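Local coordinates for protein branched-chain phosphotransacylase (Enterococcus faecalis, PDB 1YCO) that probably transfers branched-chain acyl groups between coenzyme A and phosphate, at residues Lys95-Glu107 against Thr113-Pro125. Numbering follows the deposited sequence.
Sequences KNKPILSHVAMVE and TFLLTDCAMNIAP
Val103 to Glu107 pair with Thr113 to Thr117 in an antiparallel beta hairpin; the axes of strands 101-107 and 113-117 come within 4.6 Å, with N-to-C directions at 154°. The hairpin sits inside a mixed sheet, strand 238-244 beyond one edge and strand 215-217 beyond the other. Ala104 and Leu116 form a hydrogen-bonded pair, as do Val106 and Phe114; Ala104 N gives to Leu116 O at 2.8 Å. On the face carrying these four residues, Val106 lies against the flat of the Phe114 ring, CB 4.1 Å from the centroid. Phe114 gets there because CG is tucked between its backbone N and carbonyl carbon (chi1 61°), which swings the ring alongside Val106. On the other face, Leu115 CD2 meets Met105 CB, and Val103 CG2 packs on Thr117.

From Thr117 on, the regular ladder gives way to a mixture of backbone and side-chain bonds. His102 O takes two donors from opposite faces of its plane, Thr117 OG1 and Asp118 N, the latter at 2.8 Å. His102 N gives to Asp118 OD2, coming from above the carboxylate plane, while the ring of His102 meets Ala120 CB obliquely. Met121 doubles back so that CE rests on Leu100 CB, 3.7 Å away. Asn122 ND2 spans the end of the contact, reaching a lone pair of Leu100 O in the carbonyl plane at 3.1 Å.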
ATOM      1  N   LYS A  95      10.381 -26.867  -8.792  1.00 49.78           N
ATOM      2  CA  LYS A  95      10.506 -26.264  -7.472  1.00 48.29           C
ATOM      3  C   LYS A  95      11.781 -26.803  -6.823  1.00 46.13           C
ATOM      4  O   LYS A  95      12.043 -28.004  -6.866  1.00 48.76           O
ATOM      5  CB  LYS A  95       9.268 -26.617  -6.642  1.00 47.52           C
ATOM      6  CG  LYS A  95       9.114 -25.881  -5.330  1.00 45.85           C
ATOM      7  CD  LYS A  95       7.713 -26.152  -4.751  1.00 45.19           C
ATOM      8  CE  LYS A  95       7.522 -25.516  -3.382  1.00 41.15           C
ATOM      9  NZ  LYS A  95       8.470 -26.062  -2.388  1.00 39.98           N
ATOM     10  N   ASN A  96      12.581 -25.910  -6.248  1.00 44.81           N
ATOM     11  CA  ASN A  96      13.835 -26.304  -5.617  1.00 42.89           C
ATOM     12  C   ASN A  96      14.150 -25.451  -4.393  1.00 41.46           C
ATOM     13  O   ASN A  96      15.311 -25.304  -4.015  1.00 41.81           O
ATOM     14  CB  ASN A  96      14.996 -26.191  -6.609  1.00 44.26           C
ATOM     15  CG  ASN A  96      15.508 -24.775  -6.740  1.00 45.77           C
ATOM     16  OD1 ASN A  96      14.798 -23.885  -7.197  1.00 44.75           O
ATOM     17  ND2 ASN A  96      16.748 -24.556  -6.312  1.00 47.21           N
ATOM     18  N   LYS A  97      13.114 -24.878  -3.792  1.00 40.40           N
ATOM     19  CA  LYS A  97      13.250 -24.060  -2.588  1.00 37.85           C
ATOM     20  C   LYS A  97      12.078 -24.425  -1.699  1.00 36.54           C
ATOM     21  O   LYS A  97      10.998 -24.742  -2.200  1.00 36.70           O
ATOM     22  CB  LYS A  97      13.193 -22.567  -2.926  1.00 39.51           C
ATOM     23  CG  LYS A  97      14.398 -22.059  -3.677  1.00 40.50           C
ATOM     24  CD  LYS A  97      15.635 -22.260  -2.852  1.00 41.89           C
ATOM     25  CE  LYS A  97      16.858 -21.743  -3.552  1.00 45.25           C
ATOM     26  NZ  LYS A  97      18.049 -21.942  -2.659  1.00 49.69           N
ATOM     27  N   PRO A  98      12.273 -24.387  -0.372  1.00 35.46           N
ATOM     28  CA  PRO A  98      11.220 -24.719   0.596  1.00 35.77           C
ATOM     29  C   PRO A  98       9.832 -24.242   0.158  1.00 35.93           C
ATOM     30  O   PRO A  98       8.848 -24.980   0.259  1.00 35.48           O
ATOM     31  CB  PRO A  98      11.702 -24.032   1.870  1.00 34.57           C
ATOM     32  CG  PRO A  98      13.180 -24.189   1.772  1.00 34.88           C
ATOM     33  CD  PRO A  98      13.482 -23.896   0.315  1.00 34.76           C
ATOM     34  N   ILE A  99       9.757 -23.009  -0.334  1.00 35.42           N
ATOM     35  CA  ILE A  99       8.485 -22.453  -0.789  1.00 35.97           C
ATOM     36  C   ILE A  99       8.666 -21.505  -1.976  1.00 35.64           C
ATOM     37  O   ILE A  99       9.768 -21.031  -2.240  1.00 34.54           O
ATOM     38  CB  ILE A  99       7.781 -21.642   0.317  1.00 37.48           C
ATOM     39  CG1 ILE A  99       8.437 -20.274   0.442  1.00 38.28           C
ATOM     40  CG2 ILE A  99       7.850 -22.373   1.655  1.00 39.30           C
ATOM     41  CD1 ILE A  99       7.459 -19.125   0.328  1.00 37.94           C
ATOM     42  N   LEU A 100       7.575 -21.238  -2.686  1.00 35.25           N
ATOM     43  CA  LEU A 100       7.604 -20.315  -3.808  1.00 34.18           C
ATOM     44  C   LEU A 100       7.150 -18.949  -3.288  1.00 34.01           C
ATOM     45  O   LEU A 100       6.325 -18.861  -2.380  1.00 33.29           O
ATOM     46  CB  LEU A 100       6.647 -20.771  -4.919  1.00 34.81           C
ATOM     47  CG  LEU A 100       6.935 -22.089  -5.664  1.00 38.20           C
ATOM     48  CD1 LEU A 100       5.813 -22.375  -6.659  1.00 35.19           C
ATOM     49  CD2 LEU A 100       8.274 -21.999  -6.385  1.00 36.53           C
ATOM     50  N   SER A 101       7.693 -17.891  -3.868  1.00 32.34           N
ATOM     51  CA  SER A 101       7.325 -16.553  -3.472  1.00 32.97           C
ATOM     52  C   SER A 101       7.388 -15.663  -4.705  1.00 31.00           C
ATOM     53  O   SER A 101       7.838 -16.089  -5.766  1.00 30.55           O
ATOM     54  CB  SER A 101       8.287 -16.015  -2.392  1.00 34.83           C
ATOM     55  OG  SER A 101       9.620 -15.861  -2.876  1.00 35.60           O
ATOM     56  N   HIS A 102       6.924 -14.431  -4.573  1.00 30.02           N
ATOM     57  CA  HIS A 102       7.004 -13.522  -5.688  1.00 30.10           C
ATOM     58  C   HIS A 102       7.886 -12.392  -5.218  1.00 29.03           C
ATOM     59  O   HIS A 102       7.799 -11.938  -4.071  1.00 28.52           O
ATOM     60  CB  HIS A 102       5.628 -13.009  -6.090  1.00 32.26           C
ATOM     61  CG  HIS A 102       5.652 -12.077  -7.263  1.00 34.95           C
ATOM     62  ND1 HIS A 102       6.110 -10.780  -7.172  1.00 34.60           N
ATOM     63  CD2 HIS A 102       5.292 -12.260  -8.557  1.00 36.17           C
ATOM     64  CE1 HIS A 102       6.034 -10.203  -8.359  1.00 37.51           C
ATOM     65  NE2 HIS A 102       5.542 -11.079  -9.217  1.00 38.67           N
ATOM     66  N   VAL A 103       8.763 -11.969  -6.112  1.00 27.49           N
ATOM     67  CA  VAL A 103       9.691 -10.894  -5.832  1.00 29.42           C
ATOM     68  C   VAL A 103       9.659  -9.909  -6.993  1.00 30.11           C
ATOM     69  O   VAL A 103       9.698 -10.300  -8.156  1.00 30.87           O
ATOM     70  CB  VAL A 103      11.138 -11.421  -5.678  1.00 29.20           C
ATOM     71  CG1 VAL A 103      12.129 -10.255  -5.625  1.00 28.02           C
ATOM     72  CG2 VAL A 103      11.253 -12.268  -4.418  1.00 27.26           C
ATOM     73  N   ALA A 104       9.611  -8.627  -6.658  1.00 29.92           N
ATOM     74  CA  ALA A 104       9.576  -7.576  -7.652  1.00 28.95           C
ATOM     75  C   ALA A 104      10.762  -6.643  -7.481  1.00 29.58           C
ATOM     76  O   ALA A 104      11.261  -6.436  -6.366  1.00 27.57           O
ATOM     77  CB  ALA A 104       8.274  -6.774  -7.533  1.00 24.12           C
ATOM     78  N   MET A 105      11.219  -6.084  -8.598  1.00 31.12           N
ATOM     79  CA  MET A 105      12.309  -5.115  -8.564  1.00 32.32           C
ATOM     80  C   MET A 105      11.672  -3.766  -8.872  1.00 28.54           C
ATOM     81  O   MET A 105      10.950  -3.621  -9.858  1.00 28.72           O
ATOM     82  CB  MET A 105      13.395  -5.436  -9.600  1.00 36.94           C
ATOM     83  CG  MET A 105      14.460  -4.332  -9.669  1.00 42.17           C
ATOM     84  SD  MET A 105      16.164  -4.890  -9.800  1.00 51.59           S
ATOM     85  CE  MET A 105      16.479  -4.668 -11.558  1.00 45.44           C
ATOM     86  N   VAL A 106      11.936  -2.794  -8.012  1.00 27.68           N
ATOM     87  CA  VAL A 106      11.385  -1.447  -8.152  1.00 28.81           C
ATOM     88  C   VAL A 106      12.461  -0.376  -8.381  1.00 29.66           C
ATOM     89  O   VAL A 106      13.439  -0.297  -7.643  1.00 27.16           O
ATOM     90  CB  VAL A 106      10.590  -1.043  -6.887  1.00 26.75           C
ATOM     91  CG1 VAL A 106       9.842   0.253  -7.127  1.00 26.97           C
ATOM     92  CG2 VAL A 106       9.630  -2.157  -6.489  1.00 28.13           C
ATOM     93  N   GLU A 107      12.265   0.452  -9.402  1.00 33.06           N
ATOM     94  CA  GLU A 107      13.204   1.523  -9.702  1.00 36.85           C
ATOM     95  C   GLU A 107      12.481   2.867  -9.645  1.00 38.15           C
ATOM     96  O   GLU A 107      11.576   3.134 -10.443  1.00 38.54           O
ATOM     97  CB  GLU A 107      13.821   1.316 -11.083  1.00 39.90           C
ATOM     98  CG  GLU A 107      14.756   0.111 -11.167  1.00 48.36           C
ATOM     99  CD  GLU A 107      15.389  -0.071 -12.547  1.00 52.66           C
ATOM    100  OE1 GLU A 107      15.973   0.911 -13.066  1.00 55.57           O
ATOM    101  OE2 GLU A 107      15.309  -1.195 -13.100  1.00 52.11           O
ATOM    102  N   THR A 113      16.486   2.245  -5.698  1.00 44.84           N
ATOM    103  CA  THR A 113      16.085   0.926  -6.130  1.00 44.54           C
ATOM    104  C   THR A 113      15.954  -0.044  -4.970  1.00 42.24           C
ATOM    105  O   THR A 113      16.647   0.076  -3.960  1.00 42.07           O
ATOM    106  CB  THR A 113      17.103   0.356  -7.117  1.00 46.82           C
ATOM    107  OG1 THR A 113      17.335   1.313  -8.156  1.00 52.13           O
ATOM    108  CG2 THR A 113      16.590  -0.934  -7.734  1.00 46.22           C
ATOM    109  N   PHE A 114      15.056  -1.012  -5.118  1.00 38.85           N
ATOM    110  CA  PHE A 114      14.860  -2.012  -4.080  1.00 35.41           C
ATOM    111  C   PHE A 114      13.934  -3.141  -4.496  1.00 34.37           C
ATOM    112  O   PHE A 114      13.139  -3.017  -5.424  1.00 30.61           O
ATOM    113  CB  PHE A 114      14.320  -1.362  -2.805  1.00 33.49           C
ATOM    114  CG  PHE A 114      12.988  -0.694  -2.975  1.00 34.22           C
ATOM    115  CD1 PHE A 114      11.824  -1.441  -3.108  1.00 31.93           C
ATOM    116  CD2 PHE A 114      12.895   0.693  -2.964  1.00 34.01           C
ATOM    117  CE1 PHE A 114      10.590  -0.816  -3.224  1.00 32.77           C
ATOM    118  CE2 PHE A 114      11.662   1.324  -3.080  1.00 34.39           C
ATOM    119  CZ  PHE A 114      10.509   0.570  -3.209  1.00 35.02           C
ATOM    120  N   LEU A 115      14.047  -4.252  -3.786  1.00 31.46           N
ATOM    121  CA  LEU A 115      13.206  -5.388  -4.067  1.00 30.65           C
ATOM    122  C   LEU A 115      12.004  -5.338  -3.125  1.00 30.99           C
ATOM    123  O   LEU A 115      12.102  -4.872  -1.989  1.00 30.63           O
ATOM    124  CB  LEU A 115      13.997  -6.688  -3.885  1.00 29.73           C
ATOM    125  CG  LEU A 115      15.318  -6.814  -4.670  1.00 29.50           C
ATOM    126  CD1 LEU A 115      15.886  -8.231  -4.470  1.00 31.36           C
ATOM    127  CD2 LEU A 115      15.088  -6.573  -6.157  1.00 32.35           C
ATOM    128  N   LEU A 116      10.864  -5.772  -3.641  1.00 29.10           N
ATOM    129  CA  LEU A 116       9.626  -5.822  -2.889  1.00 28.18           C
ATOM    130  C   LEU A 116       9.183  -7.271  -2.930  1.00 29.46           C
ATOM    131  O   LEU A 116       9.161  -7.890  -3.998  1.00 29.16           O
ATOM    132  CB  LEU A 116       8.558  -4.948  -3.548  1.00 25.47           C
ATOM    133  CG  LEU A 116       7.144  -4.991  -2.939  1.00 25.89           C
ATOM    134  CD1 LEU A 116       7.168  -4.585  -1.478  1.00 22.31           C
ATOM    135  CD2 LEU A 116       6.239  -4.064  -3.736  1.00 25.23           C
ATOM    136  N   THR A 117       8.830  -7.837  -1.790  1.00 31.15           N
ATOM    137  CA  THR A 117       8.428  -9.206  -1.880  1.00 31.93           C
ATOM    138  C   THR A 117       7.186  -9.710  -1.217  1.00 36.05           C
ATOM    139  O   THR A 117       6.844  -9.442  -0.056  1.00 34.15           O
ATOM    140  CB  THR A 117       9.585 -10.178  -1.546  1.00 28.10           C
ATOM    141  OG1 THR A 117       9.066 -11.508  -1.519  1.00 27.11           O
ATOM    142  CG2 THR A 117      10.214  -9.852  -0.225  1.00 20.42           C
ATOM    143  N   ASP A 118       6.536 -10.467  -2.082  1.00 40.62           N
ATOM    144  CA  ASP A 118       5.325 -11.195  -1.901  1.00 40.46           C
ATOM    145  C   ASP A 118       4.000 -10.493  -1.913  1.00 38.81           C
ATOM    146  O   ASP A 118       3.315 -10.406  -0.910  1.00 36.70           O
ATOM    147  CB  ASP A 118       5.454 -12.131  -0.726  1.00 44.34           C
ATOM    148  CG  ASP A 118       5.106 -13.554  -1.123  1.00 48.81           C
ATOM    149  OD1 ASP A 118       5.125 -14.441  -0.238  1.00 55.50           O
ATOM    150  OD2 ASP A 118       4.804 -13.762  -2.329  1.00 42.11           O
ATOM    151  N   CYS A 119       3.633 -10.054  -3.112  1.00 38.73           N
ATOM    152  CA  CYS A 119       2.364  -9.398  -3.344  1.00 39.98           C
ATOM    153  C   CYS A 119       1.553 -10.170  -4.390  1.00 39.44           C
ATOM    154  O   CYS A 119       0.762  -9.577  -5.130  1.00 39.90           O
ATOM    155  CB  CYS A 119       2.612  -7.978  -3.809  1.00 42.94           C
ATOM    156  SG  CYS A 119       4.023  -7.804  -4.900  1.00 49.53           S
ATOM    157  N   ALA A 120       1.756 -11.493  -4.446  1.00 38.71           N
ATOM    158  CA  ALA A 120       1.049 -12.363  -5.393  1.00 39.65           C
ATOM    159  C   ALA A 120       0.925 -13.836  -4.988  1.00 40.72           C
ATOM    160  O   ALA A 120      -0.054 -14.494  -5.347  1.00 43.30           O
ATOM    161  CB  ALA A 120       1.711 -12.283  -6.772  1.00 40.42           C
ATOM    162  N   MET A 121       1.899 -14.357  -4.247  1.00 41.76           N
ATOM    163  CA  MET A 121       1.878 -15.766  -3.857  1.00 43.10           C
ATOM    164  C   MET A 121       1.309 -16.097  -2.472  1.00 44.04           C
ATOM    165  O   MET A 121       0.242 -16.700  -2.356  1.00 45.54           O
ATOM    166  CB  MET A 121       3.286 -16.372  -3.951  1.00 44.63           C
ATOM    167  CG  MET A 121       3.853 -16.538  -5.360  1.00 48.23           C
ATOM    168  SD  MET A 121       2.926 -17.702  -6.430  1.00 50.11           S
ATOM    169  CE  MET A 121       3.418 -19.265  -5.734  1.00 48.02           C
ATOM    170  N   ASN A 122       2.030 -15.719  -1.423  1.00 40.21           N
ATOM    171  CA  ASN A 122       1.604 -16.017  -0.068  1.00 37.93           C
ATOM    172  C   ASN A 122       0.677 -14.966   0.520  1.00 37.17           C
ATOM    173  O   ASN A 122       1.097 -13.864   0.839  1.00 38.54           O
ATOM    174  CB  ASN A 122       2.854 -16.217   0.790  1.00 36.86           C
ATOM    175  CG  ASN A 122       3.767 -17.311   0.224  1.00 36.83           C
ATOM    176  OD1 ASN A 122       3.543 -18.500   0.452  1.00 37.26           O
ATOM    177  ND2 ASN A 122       4.775 -16.910  -0.547  1.00 31.97           N
ATOM    178  N   ILE A 123      -0.591 -15.330   0.675  1.00 36.70           N
ATOM    179  CA  ILE A 123      -1.603 -14.421   1.196  1.00 35.47           C
ATOM    180  C   ILE A 123      -1.305 -13.716   2.511  1.00 34.11           C
ATOM    181  O   ILE A 123      -1.318 -12.486   2.584  1.00 35.40           O
ATOM    182  CB  ILE A 123      -2.941 -15.129   1.356  1.00 36.39           C
ATOM    183  CG1 ILE A 123      -3.384 -15.685   0.002  1.00 37.53           C
ATOM    184  CG2 ILE A 123      -3.997 -14.133   1.913  1.00 37.66           C
ATOM    185  CD1 ILE A 123      -4.618 -16.579   0.089  1.00 39.83           C
ATOM    186  N   ALA A 124      -1.055 -14.494   3.552  1.00 32.12           N
ATOM    187  CA  ALA A 124      -0.793 -13.926   4.867  1.00 32.02           C
ATOM    188  C   ALA A 124       0.205 -14.809   5.602  1.00 32.22           C
ATOM    189  O   ALA A 124      -0.122 -15.449   6.595  1.00 30.41           O
ATOM    190  CB  ALA A 124      -2.096 -13.828   5.651  1.00 30.34           C
ATOM    191  N   PRO A 125       1.453 -14.831   5.119  1.00 34.61           N
ATOM    192  CA  PRO A 125       2.564 -15.616   5.665  1.00 34.92           C
ATOM    193  C   PRO A 125       2.679 -15.686   7.191  1.00 35.04           C
ATOM    194  O   PRO A 125       2.484 -14.688   7.894  1.00 36.86           O
ATOM    195  CB  PRO A 125       3.786 -14.954   5.039  1.00 36.13           C
ATOM    196  CG  PRO A 125       3.269 -14.446   3.733  1.00 37.62           C
ATOM    197  CD  PRO A 125       1.940 -13.871   4.110  1.00 36.32           C
TER
HETATM  198  O   HOH W   1       3.641 -20.599  -2.137  1.00 50.51           O
HETATM  199  O   HOH W   2      10.834 -13.592  -1.442  1.00 24.99           O
HETATM  200  O   HOH W   3       6.338  -9.058  -5.114  1.00 27.74           O